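Alpha-ketoglutarate-dependent non-heme iron oxygenase EasH (Aspergillus japonicus, PDB 5M0T) is an iron(II)- and 2-oxoglutarate-dependent oxygenase that takes part in the biosynthesis of the ergot alkaloid cycloclavine. Local coordinates at residues A[26-34]-A[170-178]; A[97-108]-A[148-156]. All blocks are in the same frame, centred on the assembly; numbering follows the deposited sequence.

Contact 1: A[26-34]-A[170-178]; sequences QVLQEDGVV and RVLPGSHLW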
loop_
_atom_site.group_PDB
_atom_site.type_symbol
_atom_site.label_atom_id
_atom_site.label_comp_id
_atom_site.label_asym_id
_atom_site.label_seq_id
_atom_site.Cartn_x
_atom_site.Cartn_y
_atom_site.Cartn_z
ATOM N N GLN A 26 20.012 14.192 10.948
ATOM C CA GLN A 26 20.042 14.596 12.350
ATOM C C GLN A 26 19.125 15.802 12.624
ATOM O O GLN A 26 18.355 15.773 13.576
ATOM C CB GLN A 26 21.465 14.899 12.781
ATOM C CG GLN A 26 21.634 15.076 14.269
ATOM C CD GLN A 26 23.086 15.358 14.660
ATOM O OE1 GLN A 26 24.025 14.757 14.132
ATOM N NE2 GLN A 26 23.268 16.275 15.599
ATOM N N VAL A 27 19.212 16.840 11.787
ATOM C CA VAL A 27 18.326 18.001 11.920
ATOM C C VAL A 27 16.854 17.585 11.723
ATOM O O VAL A 27 15.968 18.080 12.412
ATOM C CB VAL A 27 18.686 19.151 10.942
ATOM C CG1 VAL A 27 17.721 20.327 11.120
ATOM C CG2 VAL A 27 20.115 19.623 11.166
ATOM N N LEU A 28 16.614 16.664 10.790
ATOM C CA LEU A 28 15.276 16.129 10.536
ATOM C C LEU A 28 14.689 15.425 11.768
ATOM O O LEU A 28 13.530 15.632 12.093
ATOM C CB LEU A 28 15.300 15.178 9.331
ATOM C CG LEU A 28 13.957 14.715 8.785
ATOM C CD1 LEU A 28 13.202 15.891 8.187
ATOM C CD2 LEU A 28 14.131 13.614 7.748
ATOM N N GLN A 29 15.484 14.606 12.452
ATOM C CA GLN A 29 15.070 13.981 13.716
ATOM C C GLN A 29 14.761 14.987 14.822
ATOM O O GLN A 29 13.786 14.834 15.556
ATOM C CB GLN A 29 16.165 13.071 14.262
ATOM C CG GLN A 29 16.365 11.795 13.503
ATOM C CD GLN A 29 17.452 10.930 14.135
ATOM O OE1 GLN A 29 18.560 11.391 14.394
ATOM N NE2 GLN A 29 17.132 9.670 14.385
ATOM N N GLU A 30 15.628 15.984 14.965
ATOM C CA GLU A 30 15.492 16.977 16.016
ATOM C C GLU A 30 14.341 17.969 15.753
ATOM O O GLU A 30 13.624 18.323 16.682
ATOM C CB GLU A 30 16.819 17.716 16.213
ATOM C CG GLU A 30 17.908 16.795 16.759
ATOM C CD GLU A 30 19.326 17.372 16.715
ATOM O OE1 GLU A 30 19.553 18.456 16.133
ATOM O OE2 GLU A 30 20.236 16.717 17.270
ATOM N N ASP A 31 14.193 18.413 14.503
ATOM C CA ASP A 31 13.290 19.521 14.134
ATOM C C ASP A 31 12.068 19.114 13.297
ATOM O O ASP A 31 11.097 19.858 13.239
ATOM C CB ASP A 31 14.065 20.594 13.363
ATOM C CG ASP A 31 15.094 21.341 14.225
ATOM O OD1 ASP A 31 15.346 20.972 15.388
ATOM O OD2 ASP A 31 15.672 22.323 13.723
ATOM N N GLY A 32 12.129 17.951 12.648
ATOM C CA GLY A 32 11.066 17.487 11.757
ATOM C C GLY A 32 11.051 18.120 10.382
ATOM O O GLY A 32 10.228 17.753 9.535
ATOM N N VAL A 33 11.974 19.049 10.147
ATOM C CA VAL A 33 11.999 19.833 8.938
ATOM C C VAL A 33 13.363 20.504 8.843
ATOM O O VAL A 33 13.898 20.971 9.857
ATOM C CB VAL A 33 10.833 20.871 8.898
ATOM C CG1 VAL A 33 10.885 21.841 10.081
ATOM C CG2 VAL A 33 10.831 21.639 7.583
ATOM N N VAL A 34 13.938 20.511 7.645
ATOM C CA VAL A 34 15.208 21.212 7.379
ATOM C C VAL A 34 15.219 21.696 5.929
ATOM O O VAL A 34 14.674 21.029 5.058
ATOM C CB VAL A 34 16.434 20.292 7.663
ATOM C CG1 VAL A 34 16.366 19.009 6.857
ATOM C CG2 VAL A 34 17.753 21.000 7.408
ATOM N N ARG A 170 4.999 26.973 4.621
ATOM C CA ARG A 170 5.140 27.329 6.028
ATOM C C ARG A 170 5.246 26.076 6.866
ATOM O O ARG A 170 4.583 25.113 6.577
ATOM C CB ARG A 170 3.976 28.215 6.461
ATOM C CG ARG A 170 3.904 29.481 5.622
ATOM C CD ARG A 170 3.076 30.591 6.256
ATOM N NE ARG A 170 3.681 31.891 5.946
ATOM C CZ ARG A 170 4.097 32.808 6.823
ATOM N NH1 ARG A 170 3.972 32.641 8.129
ATOM N NH2 ARG A 170 4.632 33.941 6.371
ATOM N N VAL A 171 6.108 26.075 7.877
ATOM C CA VAL A 171 6.414 24.864 8.644
ATOM C C VAL A 171 6.562 25.212 10.109
ATOM O O VAL A 171 6.955 26.312 10.436
ATOM C CB VAL A 171 7.705 24.152 8.145
ATOM C CG1 VAL A 171 7.601 23.785 6.658
ATOM C CG2 VAL A 171 8.944 25.004 8.385
ATOM N N LEU A 172 6.212 24.280 10.986
ATOM C CA LEU A 172 6.421 24.424 12.416
ATOM C C LEU A 172 7.458 23.386 12.854
ATOM O O LEU A 172 7.112 22.229 13.081
ATOM C CB LEU A 172 5.111 24.238 13.187
ATOM C CG LEU A 172 4.128 25.414 13.135
ATOM C CD1 LEU A 172 2.805 25.053 13.791
ATOM C CD2 LEU A 172 4.699 26.654 13.807
ATOM N N PRO A 173 8.738 23.801 12.956
ATOM C CA PRO A 173 9.777 22.924 13.485
ATOM C C PRO A 173 9.429 22.437 14.884
ATOM O O PRO A 173 8.980 23.235 15.706
ATOM C CB PRO A 173 11.011 23.828 13.524
ATOM C CG PRO A 173 10.768 24.854 12.502
ATOM C CD PRO A 173 9.289 25.088 12.500
ATOM N N GLY A 174 9.586 21.140 15.135
ATOM C CA GLY A 174 9.272 20.561 16.448
ATOM C C GLY A 174 7.884 19.953 16.553
ATOM O O GLY A 174 7.624 19.218 17.509
ATOM N N SER A 175 6.994 20.234 15.584
ATOM C CA SER A 175 5.601 19.734 15.635
ATOM C C SER A 175 5.478 18.218 15.483
ATOM O O SER A 175 4.514 17.612 15.968
ATOM C CB SER A 175 4.689 20.473 14.647
ATOM O OG SER A 175 5.149 20.420 13.316
ATOM N N HIS A 176 6.468 17.603 14.845
ATOM C CA HIS A 176 6.604 16.142 14.838
ATOM C C HIS A 176 6.723 15.452 16.211
ATOM O O HIS A 176 6.584 14.231 16.291
ATOM C CB HIS A 176 7.750 15.724 13.910
ATOM C CG HIS A 176 9.115 15.951 14.479
ATOM N ND1 HIS A 176 9.555 17.184 14.915
ATOM C CD2 HIS A 176 10.141 15.093 14.688
ATOM C CE1 HIS A 176 10.785 17.078 15.374
ATOM N NE2 HIS A 176 11.165 15.819 15.245
ATOM N N LEU A 177 6.967 16.216 17.273
ATOM C CA LEU A 177 7.131 15.684 18.637
ATOM C C LEU A 177 6.058 16.138 19.618
ATOM O O LEU A 177 6.070 15.723 20.777
ATOM C CB LEU A 177 8.508 16.083 19.192
ATOM C CG LEU A 177 9.709 15.532 18.413
ATOM C CD1 LEU A 177 11.001 16.161 18.924
ATOM C CD2 LEU A 177 9.775 14.007 18.504
ATOM N N TRP A 178 5.122 16.966 19.168
ATOM C CA TRP A 178 3.993 17.384 20.011
ATOM C C TRP A 178 3.173 16.179 20.428
ATOM O O TRP A 178 3.040 15.217 19.674
ATOM C CB TRP A 178 3.103 18.389 19.275
ATOM C CG TRP A 178 3.750 19.709 18.982
ATOM C CD1 TRP A 178 5.037 20.092 19.272
ATOM C CD2 TRP A 178 3.148 20.812 18.311
ATOM N NE1 TRP A 178 5.263 21.372 18.828
ATOM C CE2 TRP A 178 4.119 21.841 18.239
ATOM C CE3 TRP A 178 1.873 21.045 17.783
ATOM C CZ2 TRP A 178 3.854 23.078 17.650
ATOM C CZ3 TRP A 178 1.607 22.274 17.200
ATOM C CH2 TRP A 178 2.601 23.273 17.125
#
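In the double-stranded beta-helix fold of this cupin-clan oxygenase, the turn from helix 21-31 into strand 33-37 docks through Gly32 onto His176, just beyond the type II beta turn Leu172-Ser175. The imidazole is sandwiched: Gly32 CA lies 3.5 Å from the centroid of the His176 ring, 11° off its normal, a CH-pi contact, while Leu177 CG covers the opposite face. With its positive phi, Gly32 ends the helix; having no side chain, it can bring CA up to the ring, where a CB would run into His176 ND1. In the ring plane, His176 NE2 donates a nearly straight bond of 2.8 Å (166°) to Gln29 O, reaching that carbonyl from above its plane. The hydrogen bond at the edge and the packing over both faces should fix the ring's rotation. One residue before the glycine, Asp31 O accepts from the N of Gly174, the third residue of the turn, at 2.7 Å, and also meets Pro173 CA at 3.3 Å in a CH...O contact; the Asp31 carboxylate instead pairs with Arg13. Beside this polar seam Val33 splits its methyls, chi1 of 59° setting Val33 CG1 toward Pro173 CG and Val33 CG2 toward Val171 CG2, each 3.9 Å away. The turn is braced internally, Leu172 O receiving both Ser175 N and Ser175 OG, the hydroxyl at 2.7 Å in the carbonyl plane.

Contact 2: A[97-108]-A[148-156]; sequences LHGLCKRLFGPE and SPESMLNFL. With AKG (2-oxoglutaric acid), chain D.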
loop_
_atom_site.group_PDB
_atom_site.type_symbol
_atom_site.label_atom_id
_atom_site.label_comp_id
_atom_site.label_asym_id
_atom_site.label_seq_id
_atom_site.Cartn_x
_atom_site.Cartn_y
_atom_site.Cartn_z
ATOM N N LEU A 97 18.615 11.523 -1.748
ATOM C CA LEU A 97 17.237 11.102 -1.510
ATOM C C LEU A 97 17.202 9.700 -0.906
ATOM O O LEU A 97 16.543 9.461 0.091
ATOM C CB LEU A 97 16.425 11.144 -2.813
ATOM C CG LEU A 97 14.924 10.805 -2.783
ATOM C CD1 LEU A 97 14.159 11.668 -3.793
ATOM C CD2 LEU A 97 14.664 9.325 -3.027
ATOM N N HIS A 98 17.929 8.782 -1.513
ATOM C CA HIS A 98 17.932 7.402 -1.061
ATOM C C HIS A 98 18.606 7.207 0.293
ATOM O O HIS A 98 18.148 6.396 1.081
ATOM C CB HIS A 98 18.553 6.505 -2.121
ATOM C CG HIS A 98 17.681 6.330 -3.313
ATOM N ND1 HIS A 98 16.525 5.585 -3.272
ATOM C CD2 HIS A 98 17.766 6.831 -4.564
ATOM C CE1 HIS A 98 15.940 5.619 -4.454
ATOM N NE2 HIS A 98 16.672 6.368 -5.254
ATOM N N GLY A 99 19.667 7.955 0.576
ATOM C CA GLY A 99 20.313 7.894 1.897
ATOM C C GLY A 99 19.367 8.288 3.022
ATOM O O GLY A 99 19.318 7.623 4.051
ATOM N N LEU A 100 18.610 9.360 2.803
ATOM C CA LEU A 100 17.646 9.858 3.785
ATOM C C LEU A 100 16.454 8.918 3.962
ATOM O O LEU A 100 16.016 8.683 5.096
ATOM C CB LEU A 100 17.157 11.258 3.407
ATOM C CG LEU A 100 18.209 12.356 3.518
ATOM C CD1 LEU A 100 17.842 13.579 2.689
ATOM C CD2 LEU A 100 18.432 12.746 4.957
ATOM N N CYS A 101 15.945 8.372 2.858
ATOM C CA CYS A 101 14.853 7.396 2.922
ATOM C C CYS A 101 15.267 6.109 3.653
ATOM O O CYS A 101 14.490 5.587 4.454
ATOM C CB CYS A 101 14.319 7.078 1.528
ATOM S SG CYS A 101 13.472 8.472 0.727
ATOM N N LYS A 102 16.479 5.610 3.385
ATOM C CA LYS A 102 16.979 4.427 4.083
ATOM C C LYS A 102 17.034 4.641 5.588
ATOM O O LYS A 102 16.690 3.753 6.343
ATOM C CB LYS A 102 18.367 4.018 3.585
ATOM C CG LYS A 102 18.348 3.294 2.250
ATOM C CD LYS A 102 19.751 2.896 1.820
ATOM C CE LYS A 102 19.815 2.592 0.335
ATOM N NZ LYS A 102 21.228 2.712 -0.115
ATOM N N ARG A 103 17.450 5.830 6.013
ATOM C CA ARG A 103 17.510 6.153 7.431
ATOM C C ARG A 103 16.133 6.346 8.065
ATOM O O ARG A 103 15.920 5.910 9.177
ATOM C CB ARG A 103 18.355 7.397 7.664
ATOM C CG ARG A 103 19.836 7.114 7.621
ATOM C CD ARG A 103 20.649 8.387 7.719
ATOM N NE ARG A 103 21.858 8.271 6.918
ATOM C CZ ARG A 103 22.912 7.528 7.247
ATOM N NH1 ARG A 103 22.965 6.847 8.400
ATOM N NH2 ARG A 103 23.949 7.490 6.414
ATOM N N LEU A 104 15.219 7.023 7.379
ATOM C CA LEU A 104 13.879 7.249 7.937
ATOM C C LEU A 104 13.074 5.950 8.007
ATOM O O LEU A 104 12.501 5.621 9.055
ATOM C CB LEU A 104 13.111 8.304 7.151
ATOM C CG LEU A 104 11.848 8.834 7.854
ATOM C CD1 LEU A 104 12.199 9.675 9.076
ATOM C CD2 LEU A 104 11.013 9.638 6.852
ATOM N N PHE A 105 13.064 5.207 6.903
ATOM C CA PHE A 105 12.179 4.060 6.749
ATOM C C PHE A 105 12.776 2.708 7.122
ATOM O O PHE A 105 12.036 1.781 7.440
ATOM C CB PHE A 105 11.649 4.014 5.315
ATOM C CG PHE A 105 10.871 5.234 4.923
ATOM C CD1 PHE A 105 9.743 5.603 5.624
ATOM C CD2 PHE A 105 11.258 6.005 3.844
ATOM C CE1 PHE A 105 9.008 6.730 5.257
ATOM C CE2 PHE A 105 10.524 7.129 3.472
ATOM C CZ PHE A 105 9.396 7.499 4.181
ATOM N N GLY A 106 14.095 2.575 7.069
ATOM C CA GLY A 106 14.750 1.314 7.376
ATOM C C GLY A 106 14.382 0.693 8.712
ATOM O O GLY A 106 14.145 -0.515 8.774
ATOM N N PRO A 107 14.349 1.488 9.798
ATOM C CA PRO A 107 14.113 0.876 11.124
ATOM C C PRO A 107 12.744 0.192 11.324
ATOM O O PRO A 107 12.708 -0.958 11.757
ATOM C CB PRO A 107 14.286 2.050 12.088
ATOM C CG PRO A 107 15.234 2.955 11.377
ATOM C CD PRO A 107 14.854 2.863 9.927
ATOM N N GLU A 108 11.653 0.876 10.993
ATOM C CA GLU A 108 10.314 0.356 11.232
ATOM C C GLU A 108 9.685 -0.310 10.009
ATOM O O GLU A 108 8.880 -1.224 10.176
ATOM C CB GLU A 108 9.387 1.461 11.759
ATOM C CG GLU A 108 9.804 2.052 13.110
ATOM C CD GLU A 108 9.180 3.423 13.400
ATOM O OE1 GLU A 108 9.304 4.374 12.562
ATOM O OE2 GLU A 108 8.588 3.550 14.501
ATOM N N SER A 148 2.761 7.119 15.706
ATOM C CA SER A 148 2.825 6.527 14.392
ATOM C C SER A 148 4.268 6.266 13.971
ATOM O O SER A 148 5.159 7.068 14.268
ATOM C CB SER A 148 2.179 7.457 13.379
ATOM O OG SER A 148 2.198 6.894 12.087
ATOM N N PRO A 149 4.506 5.155 13.255
ATOM C CA PRO A 149 5.784 5.031 12.611
ATOM C C PRO A 149 5.918 6.067 11.506
ATOM O O PRO A 149 4.905 6.576 11.018
ATOM C CB PRO A 149 5.748 3.621 12.032
ATOM C CG PRO A 149 4.313 3.459 11.679
ATOM C CD PRO A 149 3.609 4.059 12.872
ATOM N N GLU A 150 7.161 6.350 11.115
ATOM C CA GLU A 150 7.432 7.257 10.023
ATOM C C GLU A 150 6.879 6.608 8.774
ATOM O O GLU A 150 7.108 5.417 8.530
ATOM C CB GLU A 150 8.930 7.527 9.885
ATOM C CG GLU A 150 9.558 8.272 11.070
ATOM C CD GLU A 150 9.044 9.706 11.238
ATOM O OE1 GLU A 150 8.456 10.288 10.293
ATOM O OE2 GLU A 150 9.239 10.271 12.329
ATOM N N SER A 151 6.092 7.381 8.033
ATOM C CA SER A 151 5.396 6.896 6.840
ATOM C C SER A 151 5.740 7.663 5.584
ATOM O O SER A 151 5.733 7.096 4.513
ATOM C CB SER A 151 3.874 6.990 7.054
ATOM O OG SER A 151 3.509 8.320 7.351
ATOM N N MET A 152 6.016 8.954 5.708
ATOM C CA MET A 152 6.253 9.806 4.559
ATOM C C MET A 152 7.442 10.724 4.768
ATOM O O MET A 152 7.757 11.107 5.895
ATOM C CB MET A 152 5.027 10.664 4.302
ATOM C CG MET A 152 3.783 9.877 3.980
ATOM S SD MET A 152 2.385 10.975 3.766
ATOM C CE MET A 152 1.241 9.918 2.883
ATOM N N LEU A 153 8.081 11.069 3.662
ATOM C CA LEU A 153 9.163 12.038 3.635
ATOM C C LEU A 153 8.963 12.906 2.398
ATOM O O LEU A 153 9.007 12.383 1.283
ATOM C CB LEU A 153 10.522 11.331 3.549
ATOM C CG LEU A 153 11.762 12.216 3.685
ATOM C CD1 LEU A 153 11.669 13.173 4.876
ATOM C CD2 LEU A 153 13.000 11.332 3.790
ATOM N N ASN A 154 8.761 14.213 2.604
ATOM C CA ASN A 154 8.499 15.168 1.516
ATOM C C ASN A 154 9.719 16.015 1.177
ATOM O O ASN A 154 10.154 16.825 1.981
ATOM C CB ASN A 154 7.337 16.099 1.886
ATOM C CG ASN A 154 6.786 16.862 0.687
ATOM O OD1 ASN A 154 7.502 17.156 -0.283
ATOM N ND2 ASN A 154 5.498 17.177 0.742
ATOM N N PHE A 155 10.246 15.839 -0.031
ATOM C CA PHE A 155 11.299 16.699 -0.558
ATOM C C PHE A 155 10.598 17.747 -1.390
ATOM O O PHE A 155 10.222 17.466 -2.516
ATOM C CB PHE A 155 12.261 15.914 -1.455
ATOM C CG PHE A 155 13.028 14.831 -0.742
ATOM C CD1 PHE A 155 12.434 13.608 -0.468
ATOM C CD2 PHE A 155 14.373 15.008 -0.413
ATOM C CE1 PHE A 155 13.143 12.599 0.165
ATOM C CE2 PHE A 155 15.090 14.003 0.227
ATOM C CZ PHE A 155 14.479 12.799 0.510
ATOM N N LEU A 156 10.403 18.947 -0.846
ATOM C CA LEU A 156 9.647 19.984 -1.541
ATOM C C LEU A 156 10.592 21.023 -2.114
ATOM O O LEU A 156 11.090 21.890 -1.398
ATOM C CB LEU A 156 8.598 20.614 -0.617
ATOM C CG LEU A 156 7.459 21.366 -1.356
ATOM C CD1 LEU A 156 6.233 21.570 -0.466
ATOM C CD2 LEU A 156 7.909 22.711 -1.917
HETATM C C1 AKG D . 0.272 19.501 0.384
HETATM O O1 AKG D . 0.143 18.492 1.075
HETATM O O2 AKG D . -0.462 19.775 -0.668
HETATM C C2 AKG D . 1.330 20.578 0.663
HETATM O O5 AKG D . 1.773 20.661 1.793
HETATM C C3 AKG D . 1.826 21.482 -0.436
HETATM C C4 AKG D . 2.757 22.569 0.076
HETATM C C5 AKG D . 3.252 23.513 -0.984
HETATM O O3 AKG D . 3.011 23.173 -2.229
HETATM O O4 AKG D . 3.848 24.525 -0.690
#
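Leu97, Leu100, Cys101 and Leu104 pack helix 95-105 against Leu153 and Phe155 of strand 152-158, a central strand of the large sheet of the double-stranded beta-helix. Helix 97-105 and strand 152-156 run roughly antiparallel (156°), with a closest axis approach of 9.5 Å. Tight packing extends along the whole helix. At its start the Phe155 ring, which also meets Phe39, takes Leu97 CG over one face, 4.2 Å from the centroid in a CH-pi contact, and Leu100 CD1 and Cys101 SG at its edge, the methyl 3.7 Å from Phe155 CE2. Toward its end Leu104 forks between two neighbours. Its chi1 of -166°, with CG anti to the backbone N, turns the fork toward the strand, where Leu104 CD2 lies 3.7 Å from Leu153 CB and Leu104 CD1 3.6 Å from Glu150 CG. Glu150 bends at chi2, laying its aliphatic part across the leucine at about a right angle. Phe105 puts its ring edge to the strand backbone, near Met152 N and Glu150 O. Beyond the helix the contact thins and turns polar. Exposed Glu108 stretches out across Pro149, and Glu108 OE1 takes the Glu150 N-H at 3.3 Å, a long but fairly straight bond (162°) arriving from above the carboxylate plane; on this side Pro149 also packs on Ile140 of the second subunit. Apolar residues thus back the strand where Leu156 lines the cosubstrate pocket, its CD1 3.6 Å from C5 of the bound 2-oxoglutarate, and Asn154 makes a weak hydrogen bond to the iron ligand Glu134. Since the one hydrogen bond between the segments joins a backbone donor to an exposed carboxylate, their cohesion comes chiefly from apolar packing.

Contact 2 is the more buried of the two and the nearer to the centre of the chain; contact 1 lies further out and is only partly buried. Their chemistry follows: 97-108 meets 148-156 mostly through leucine and aromatic side chains, with a single hydrogen bond at the exposed end, while 26-34 and 170-178 join through backbone carbonyls, a glycine and a histidine, with a small valine-proline patch alongside. Along the chain contact 2 is nested within the loop closed by contact 1. They meet directly where Leu28 CD2, from helix 21-31, packs 3.8 Å from Leu153 CD1, and strands 33-37 and 152-158 belong to the same sheet, each flanking strand 201-205.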